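Local coordinates for protein M32 carboxypeptidase (Chitinophagaceae bacterium, PDB 7A03) that probably trims amino acids from the C-terminus of peptides as a metal-dependent carboxypeptidase of the M32 family, at residues A[83-91]-A[281-289]; A[272-280]-A[456-467]. All coordinates share one frame; numbering follows the deposited sequence.

Interaction 1: residues A[83-91]-A[281-289]; sequences VQQKNIALS and EQYGLPCGE
N87 reaches out of helix 82-100 and binds both Q282 and C287 of the loop after helix 258-277, a worked example of one buried asparagine side chain holding an irregular chain against a helix. The loop turns back through a type II beta turn from Q282 to L285 and then makes a single 3-10 turn over 286-288, which together set two separate polar groups before the same amide.

The hydrogen bonds use both branches of that amide. N87 OD1 accepts the backbone N-H of C287 at 2.9 Å, in the carbonyl plane, while N87 ND2 donates to a lone pair of Q282 OE1 at 2.8 Å along a nearly straight path (169°). The two carboxamides lie only 15° from coplanar. With CG beside its own backbone N and anti to the carbonyl carbon (chi1 -80°), N87 brings its end closer to the loop, where Y11 OH of helix 9-37 bonds ND2 as well and further fixes the rotation of the group. A leucine here would probably leave the buried C287 N-H without its acceptor and Q282 OE1 without the N87 donor, with the Q282 carboxamide freer to turn.

Van der Waals packing flanks this polar centre. The P286 ring faces the helix: its CB lies 3.7 Å from L90 CB, and its CG comes within 3.4 Å of S91 OG, a hydroxyl hydrogen-bonded to Y14 OH. One helical turn before N87, V83 sends CG1 to both loop partners, 3.7 Å from Q282 NE2 and 4.0 Å from C287 CB. K86 contributes only the start of its chain; its end leads away from the loop, and it makes a cation-pi contact with F469, while its CG rests 4.0 Å from C287 SG.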
# COMPACT_ATOMS: atom_id res chain seq x y z
N VAL A 83 -0.20 -2.16 26.93
CA VAL A 83 0.72 -1.97 25.82
C VAL A 83 1.91 -2.93 25.91
O VAL A 83 2.30 -3.54 24.91
CB VAL A 83 1.15 -0.50 25.72
CG1 VAL A 83 2.33 -0.33 24.76
CG2 VAL A 83 -0.03 0.35 25.28
N GLN A 84 2.49 -3.09 27.10
CA GLN A 84 3.62 -4.01 27.26
C GLN A 84 3.20 -5.43 26.91
O GLN A 84 3.92 -6.15 26.20
CB GLN A 84 4.12 -3.96 28.70
CG GLN A 84 4.76 -2.62 29.08
CD GLN A 84 5.11 -2.57 30.56
OE1 GLN A 84 4.25 -2.81 31.41
NE2 GLN A 84 6.37 -2.28 30.86
N GLN A 85 2.05 -5.87 27.43
CA GLN A 85 1.58 -7.22 27.17
C GLN A 85 1.31 -7.42 25.69
O GLN A 85 1.62 -8.48 25.13
CB GLN A 85 0.31 -7.49 27.97
CG GLN A 85 0.55 -7.72 29.45
CD GLN A 85 -0.68 -8.30 30.14
OE1 GLN A 85 -1.49 -8.98 29.51
NE2 GLN A 85 -0.82 -8.04 31.43
N LYS A 86 0.73 -6.42 25.03
CA LYS A 86 0.49 -6.54 23.60
C LYS A 86 1.80 -6.63 22.82
O LYS A 86 1.92 -7.43 21.89
CB LYS A 86 -0.37 -5.36 23.10
CG LYS A 86 -0.73 -5.42 21.61
CD LYS A 86 -1.74 -6.52 21.34
CE LYS A 86 -3.04 -6.30 22.12
NZ LYS A 86 -4.08 -7.29 21.79
N ASN A 87 2.78 -5.79 23.18
CA ASN A 87 4.11 -5.87 22.57
C ASN A 87 4.70 -7.26 22.69
O ASN A 87 5.17 -7.83 21.70
CB ASN A 87 5.04 -4.84 23.22
CG ASN A 87 4.83 -3.45 22.66
OD1 ASN A 87 4.38 -3.29 21.53
ND2 ASN A 87 5.18 -2.43 23.45
N ILE A 88 4.67 -7.82 23.90
CA ILE A 88 5.21 -9.17 24.12
C ILE A 88 4.47 -10.19 23.26
O ILE A 88 5.08 -11.03 22.60
CB ILE A 88 5.18 -9.54 25.61
CG1 ILE A 88 6.06 -8.58 26.42
CG2 ILE A 88 5.63 -10.98 25.82
CD1 ILE A 88 7.50 -8.55 25.99
N ALA A 89 3.13 -10.12 23.24
CA ALA A 89 2.35 -11.12 22.50
C ALA A 89 2.62 -11.04 21.00
O ALA A 89 2.81 -12.07 20.33
CB ALA A 89 0.85 -10.94 22.80
N LEU A 90 2.64 -9.82 20.46
CA LEU A 90 2.85 -9.66 19.03
C LEU A 90 4.27 -10.04 18.65
O LEU A 90 4.50 -10.68 17.62
CB LEU A 90 2.53 -8.23 18.60
CG LEU A 90 1.04 -7.91 18.61
CD1 LEU A 90 0.79 -6.46 18.23
CD2 LEU A 90 0.30 -8.85 17.68
N SER A 91 5.24 -9.66 19.48
CA SER A 91 6.63 -9.99 19.19
C SER A 91 6.84 -11.50 19.26
O SER A 91 7.62 -12.05 18.47
CB SER A 91 7.55 -9.26 20.17
OG SER A 91 7.75 -7.91 19.80
N GLU A 281 8.47 6.57 21.81
CA GLU A 281 8.77 5.69 22.94
C GLU A 281 8.54 4.22 22.61
O GLU A 281 9.04 3.36 23.34
CB GLU A 281 7.96 6.09 24.17
CG GLU A 281 8.65 5.78 25.50
CD GLU A 281 10.02 6.43 25.62
OE1 GLU A 281 10.19 7.57 25.12
OE2 GLU A 281 10.93 5.80 26.20
N GLN A 282 7.80 3.93 21.54
CA GLN A 282 7.54 2.57 21.10
C GLN A 282 8.41 2.16 19.93
O GLN A 282 8.13 1.14 19.29
CB GLN A 282 6.06 2.43 20.72
CG GLN A 282 5.16 2.53 21.90
CD GLN A 282 5.28 1.35 22.82
OE1 GLN A 282 5.22 0.19 22.38
NE2 GLN A 282 5.43 1.61 24.12
N TYR A 283 9.46 2.92 19.65
CA TYR A 283 10.40 2.61 18.58
C TYR A 283 10.86 1.16 18.68
O TYR A 283 11.29 0.70 19.75
CB TYR A 283 11.60 3.53 18.76
CG TYR A 283 12.78 3.26 17.85
CD1 TYR A 283 12.81 3.75 16.56
CD2 TYR A 283 13.87 2.51 18.29
CE1 TYR A 283 13.89 3.53 15.73
CE2 TYR A 283 14.96 2.29 17.46
CZ TYR A 283 14.95 2.79 16.19
OH TYR A 283 16.03 2.57 15.37
N GLY A 284 10.75 0.42 17.58
CA GLY A 284 11.19 -0.96 17.55
C GLY A 284 10.20 -1.98 18.06
O GLY A 284 10.46 -3.18 17.95
N LEU A 285 9.06 -1.55 18.60
CA LEU A 285 8.10 -2.44 19.24
C LEU A 285 6.81 -2.47 18.44
O LEU A 285 6.49 -1.53 17.71
CB LEU A 285 7.80 -1.95 20.67
CG LEU A 285 9.01 -1.54 21.50
CD1 LEU A 285 8.60 -1.11 22.90
CD2 LEU A 285 9.98 -2.71 21.61
N PRO A 286 6.01 -3.54 18.58
CA PRO A 286 4.79 -3.64 17.76
C PRO A 286 3.86 -2.45 17.91
O PRO A 286 3.29 -1.99 16.91
CB PRO A 286 4.16 -4.96 18.21
CG PRO A 286 5.35 -5.79 18.69
CD PRO A 286 6.25 -4.77 19.36
N CYS A 287 3.74 -1.90 19.11
CA CYS A 287 2.89 -0.73 19.30
C CYS A 287 3.54 0.56 18.80
O CYS A 287 2.94 1.63 18.95
CB CYS A 287 2.36 -0.63 20.73
SG CYS A 287 1.26 -2.01 21.16
N GLY A 288 4.72 0.50 18.18
CA GLY A 288 5.29 1.62 17.47
C GLY A 288 5.38 1.45 15.96
O GLY A 288 6.04 2.26 15.31
N GLU A 289 4.75 0.41 15.40
CA GLU A 289 4.76 0.11 13.98
C GLU A 289 3.36 0.29 13.40
O GLU A 289 2.36 0.11 14.09
CB GLU A 289 5.20 -1.35 13.73
CG GLU A 289 6.61 -1.65 14.21
CD GLU A 289 6.95 -3.15 14.22
OE1 GLU A 289 6.05 -3.97 13.96
OE2 GLU A 289 8.13 -3.50 14.48

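Interaction 2: residues A[272-280]-A[456-467]; sequences ALYEQGLPT and LEWLRNNIHPFG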
# COMPACT_ATOMS: atom_id res chain seq x y z
N ALA A 272 3.13 9.33 5.11
CA ALA A 272 4.14 9.98 5.94
C ALA A 272 3.52 10.55 7.21
O ALA A 272 4.14 10.50 8.27
CB ALA A 272 4.85 11.07 5.15
N LEU A 273 2.29 11.06 7.12
CA LEU A 273 1.63 11.59 8.31
C LEU A 273 1.39 10.47 9.31
O LEU A 273 1.52 10.67 10.53
CB LEU A 273 0.31 12.26 7.93
CG LEU A 273 0.40 13.55 7.12
CD1 LEU A 273 -0.97 13.89 6.54
CD2 LEU A 273 0.95 14.71 7.97
N TYR A 274 1.02 9.28 8.81
CA TYR A 274 0.91 8.13 9.70
C TYR A 274 2.24 7.84 10.40
O TYR A 274 2.29 7.71 11.63
CB TYR A 274 0.48 6.91 8.88
CG TYR A 274 0.06 5.67 9.64
CD1 TYR A 274 -0.03 5.64 11.03
CD2 TYR A 274 -0.31 4.52 8.94
CE1 TYR A 274 -0.46 4.49 11.70
CE2 TYR A 274 -0.75 3.37 9.60
CZ TYR A 274 -0.82 3.37 10.98
OH TYR A 274 -1.26 2.22 11.61
N GLU A 275 3.31 7.70 9.62
CA GLU A 275 4.62 7.37 10.21
C GLU A 275 5.08 8.43 11.21
O GLU A 275 5.65 8.10 12.26
CB GLU A 275 5.66 7.17 9.12
CG GLU A 275 5.43 5.89 8.31
CD GLU A 275 5.72 4.63 9.12
OE1 GLU A 275 6.66 4.65 9.94
OE2 GLU A 275 5.05 3.60 8.93
N GLN A 276 4.81 9.71 10.93
CA GLN A 276 5.19 10.78 11.85
C GLN A 276 4.32 10.79 13.10
O GLN A 276 4.67 11.46 14.08
CB GLN A 276 5.18 12.15 11.16
CG GLN A 276 6.32 12.31 10.17
CD GLN A 276 6.44 13.73 9.63
OE1 GLN A 276 5.46 14.45 9.52
NE2 GLN A 276 7.66 14.13 9.27
N GLY A 277 3.20 10.07 13.08
CA GLY A 277 2.35 9.98 14.26
C GLY A 277 2.56 8.77 15.16
O GLY A 277 1.93 8.70 16.22
N LEU A 278 3.43 7.84 14.79
CA LEU A 278 3.71 6.71 15.66
C LEU A 278 4.59 7.17 16.84
O LEU A 278 5.42 8.07 16.69
CB LEU A 278 4.42 5.59 14.88
CG LEU A 278 3.56 4.94 13.79
CD1 LEU A 278 4.39 4.28 12.70
CD2 LEU A 278 2.56 3.96 14.38
N PRO A 279 4.40 6.59 18.02
CA PRO A 279 5.11 7.10 19.21
C PRO A 279 6.58 6.74 19.22
O PRO A 279 6.96 5.58 19.00
CB PRO A 279 4.36 6.47 20.39
CG PRO A 279 3.60 5.31 19.82
CD PRO A 279 3.41 5.54 18.35
N THR A 280 7.43 7.74 19.50
CA THR A 280 8.86 7.50 19.57
C THR A 280 9.23 6.56 20.71
O THR A 280 10.20 5.80 20.59
CB THR A 280 9.63 8.82 19.68
OG1 THR A 280 9.15 9.57 20.80
CG2 THR A 280 9.45 9.63 18.42
N LEU A 456 -6.40 15.87 10.22
CA LEU A 456 -5.18 15.28 10.76
C LEU A 456 -5.34 14.98 12.25
O LEU A 456 -4.93 13.92 12.72
CB LEU A 456 -3.96 16.18 10.52
CG LEU A 456 -2.66 15.59 11.08
CD1 LEU A 456 -2.38 14.24 10.47
CD2 LEU A 456 -1.52 16.56 10.83
N GLU A 457 -5.95 15.90 12.99
CA GLU A 457 -6.23 15.65 14.40
C GLU A 457 -7.08 14.40 14.59
O GLU A 457 -6.81 13.58 15.48
CB GLU A 457 -6.92 16.88 15.00
CG GLU A 457 -7.24 16.73 16.48
CD GLU A 457 -7.98 17.91 17.04
OE1 GLU A 457 -8.85 18.47 16.33
OE2 GLU A 457 -7.68 18.29 18.19
N TRP A 458 -8.14 14.24 13.79
CA TRP A 458 -8.96 13.04 13.92
C TRP A 458 -8.13 11.77 13.68
O TRP A 458 -8.23 10.79 14.43
CB TRP A 458 -10.16 13.13 12.97
CG TRP A 458 -11.13 12.01 13.12
CD1 TRP A 458 -12.19 11.93 13.99
CD2 TRP A 458 -11.15 10.79 12.36
NE1 TRP A 458 -12.85 10.74 13.82
CE2 TRP A 458 -12.23 10.02 12.83
CE3 TRP A 458 -10.34 10.27 11.34
CZ2 TRP A 458 -12.54 8.78 12.31
CZ3 TRP A 458 -10.65 9.02 10.82
CH2 TRP A 458 -11.74 8.29 11.31
N LEU A 459 -7.30 11.79 12.65
CA LEU A 459 -6.45 10.64 12.38
C LEU A 459 -5.46 10.39 13.51
O LEU A 459 -5.17 9.24 13.86
CB LEU A 459 -5.72 10.84 11.05
CG LEU A 459 -6.62 10.90 9.81
CD1 LEU A 459 -5.81 11.46 8.63
CD2 LEU A 459 -7.21 9.53 9.49
N ARG A 460 -4.91 11.47 14.07
CA ARG A 460 -3.92 11.35 15.13
C ARG A 460 -4.53 10.89 16.44
O ARG A 460 -3.82 10.34 17.29
CB ARG A 460 -3.22 12.70 15.33
CG ARG A 460 -2.23 13.04 14.23
CD ARG A 460 -0.89 12.31 14.44
NE ARG A 460 -0.07 12.33 13.24
CZ ARG A 460 0.70 13.35 12.87
NH1 ARG A 460 0.77 14.44 13.63
NH2 ARG A 460 1.41 13.27 11.77
N ASN A 461 -5.84 11.10 16.63
CA ASN A 461 -6.54 10.58 17.81
C ASN A 461 -7.09 9.18 17.61
O ASN A 461 -7.24 8.43 18.60
CB ASN A 461 -7.69 11.51 18.20
CG ASN A 461 -7.20 12.85 18.73
OD1 ASN A 461 -6.08 12.96 19.21
ND2 ASN A 461 -8.05 13.86 18.65
N ASN A 462 -7.38 8.78 16.37
CA ASN A 462 -8.06 7.52 16.13
C ASN A 462 -7.20 6.42 15.53
O ASN A 462 -7.53 5.25 15.74
CB ASN A 462 -9.28 7.74 15.22
CG ASN A 462 -10.43 8.37 15.97
OD1 ASN A 462 -11.20 7.67 16.63
ND2 ASN A 462 -10.54 9.69 15.89
N ILE A 463 -6.14 6.75 14.80
CA ILE A 463 -5.38 5.73 14.07
C ILE A 463 -3.89 5.76 14.39
O ILE A 463 -3.32 4.76 14.83
CB ILE A 463 -5.62 5.82 12.55
CG1 ILE A 463 -7.08 5.48 12.24
CG2 ILE A 463 -4.68 4.87 11.82
CD1 ILE A 463 -7.52 5.85 10.84
N HIS A 464 -3.26 6.92 14.19
CA HIS A 464 -1.80 6.97 14.17
C HIS A 464 -1.09 6.47 15.43
O HIS A 464 -0.05 5.82 15.28
CB HIS A 464 -1.34 8.38 13.81
CG HIS A 464 -1.76 8.81 12.45
ND1 HIS A 464 -1.48 10.06 11.94
CD2 HIS A 464 -2.42 8.15 11.47
CE1 HIS A 464 -1.96 10.15 10.71
NE2 HIS A 464 -2.54 9.00 10.41
N PRO A 465 -1.52 6.78 16.65
CA PRO A 465 -0.66 6.53 17.82
C PRO A 465 -0.72 5.12 18.36
O PRO A 465 0.01 4.82 19.31
CB PRO A 465 -1.22 7.52 18.85
CG PRO A 465 -2.67 7.55 18.55
CD PRO A 465 -2.78 7.46 17.05
N PHE A 466 -1.57 4.26 17.82
CA PHE A 466 -1.77 2.94 18.39
C PHE A 466 -0.83 1.88 17.84
O PHE A 466 -0.77 0.78 18.40
CB PHE A 466 -3.21 2.50 18.20
CG PHE A 466 -4.19 3.41 18.86
CD1 PHE A 466 -4.23 3.52 20.23
CD2 PHE A 466 -5.05 4.19 18.12
CE1 PHE A 466 -5.11 4.38 20.86
CE2 PHE A 466 -5.95 5.05 18.74
CZ PHE A 466 -5.98 5.13 20.11
N GLY A 467 -0.09 2.17 16.78
CA GLY A 467 0.73 1.15 16.18
C GLY A 467 -0.08 -0.09 15.85
O GLY A 467 -1.16 -0.02 15.25
O HOH W 1 -1.81 2.52 14.06
O HOH W 2 3.23 15.28 10.83
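Y274 turns its ring to lie with CG anti to the backbone N (chi1 -169°), whereas H464 keeps CG beside its own N (chi1 -62°), and the two settings bring the phenol obliquely past the imidazole. The rings are near parallel but slid apart, with centroids of Y274 and H464 separated by 5.1 Å, so they barely overlap. The imidazole face is instead met by the backbone: Y274 CA stands 3.6 Å from the H464 centroid, almost on the ring normal, in a CH-pi contact.

R460, bent at chi2, ties the same histidine to the opposing helix. Its NE donates to H464 ND1 at 3.0 Å, in the imidazole plane, and its NH2 donates to L273 O at 2.9 Å, close to the guanidinium plane. L456 CD1 covers one face of the guanidinium and G277 CA the other. Glycine suits this site well, because a CB at G277 would lie 2.6 Å from R460 NE and also collide with H464.

Water extends the polar network at both ends. One molecule bridges R460 NH2 to Q276 OE1, which also meets D225 N. The other is held by Y274 OH and donates to I463 O at 2.8 Å and to G467 O at 2.9 Å; A291 N is a further partner of the phenol oxygen.

The segments of helices 258-277 and 453-462 cross at -49° with axes 10.5 Å apart. Helix 258-277 carries an HExxH pattern, consistent with the zinc-type site of this peptidase clan, though no metal is bound to it here. Helix 293-307 packs beside both, with Q299 bonding H464 NE2 and W303 touching L273 and L459; strand 247-251 lies against A272, and helix 472-480 backs W458 and I463.

How the interactions relate
Chain order makes the two contacts neighbours: 272-280 runs straight into 281-289, so helix 258-277 and its following loop are gripped by distant parts of the sequence in succession. Their centres are 15 Å apart and they touch, as where G288 O meets L278 CD1 at 3.7 Å. Interaction 1 is the more buried, though it lies farther from the centre of the chain, and it joins a helix to a loop through a neutral amide and a proline. Interaction 2 is partly buried, larger in area, and joins two helices and the chain that follows each, through an arginine, a histidine-tyrosine pair and bridging waters. F466 O of interaction 2 also packs against C287 of interaction 1.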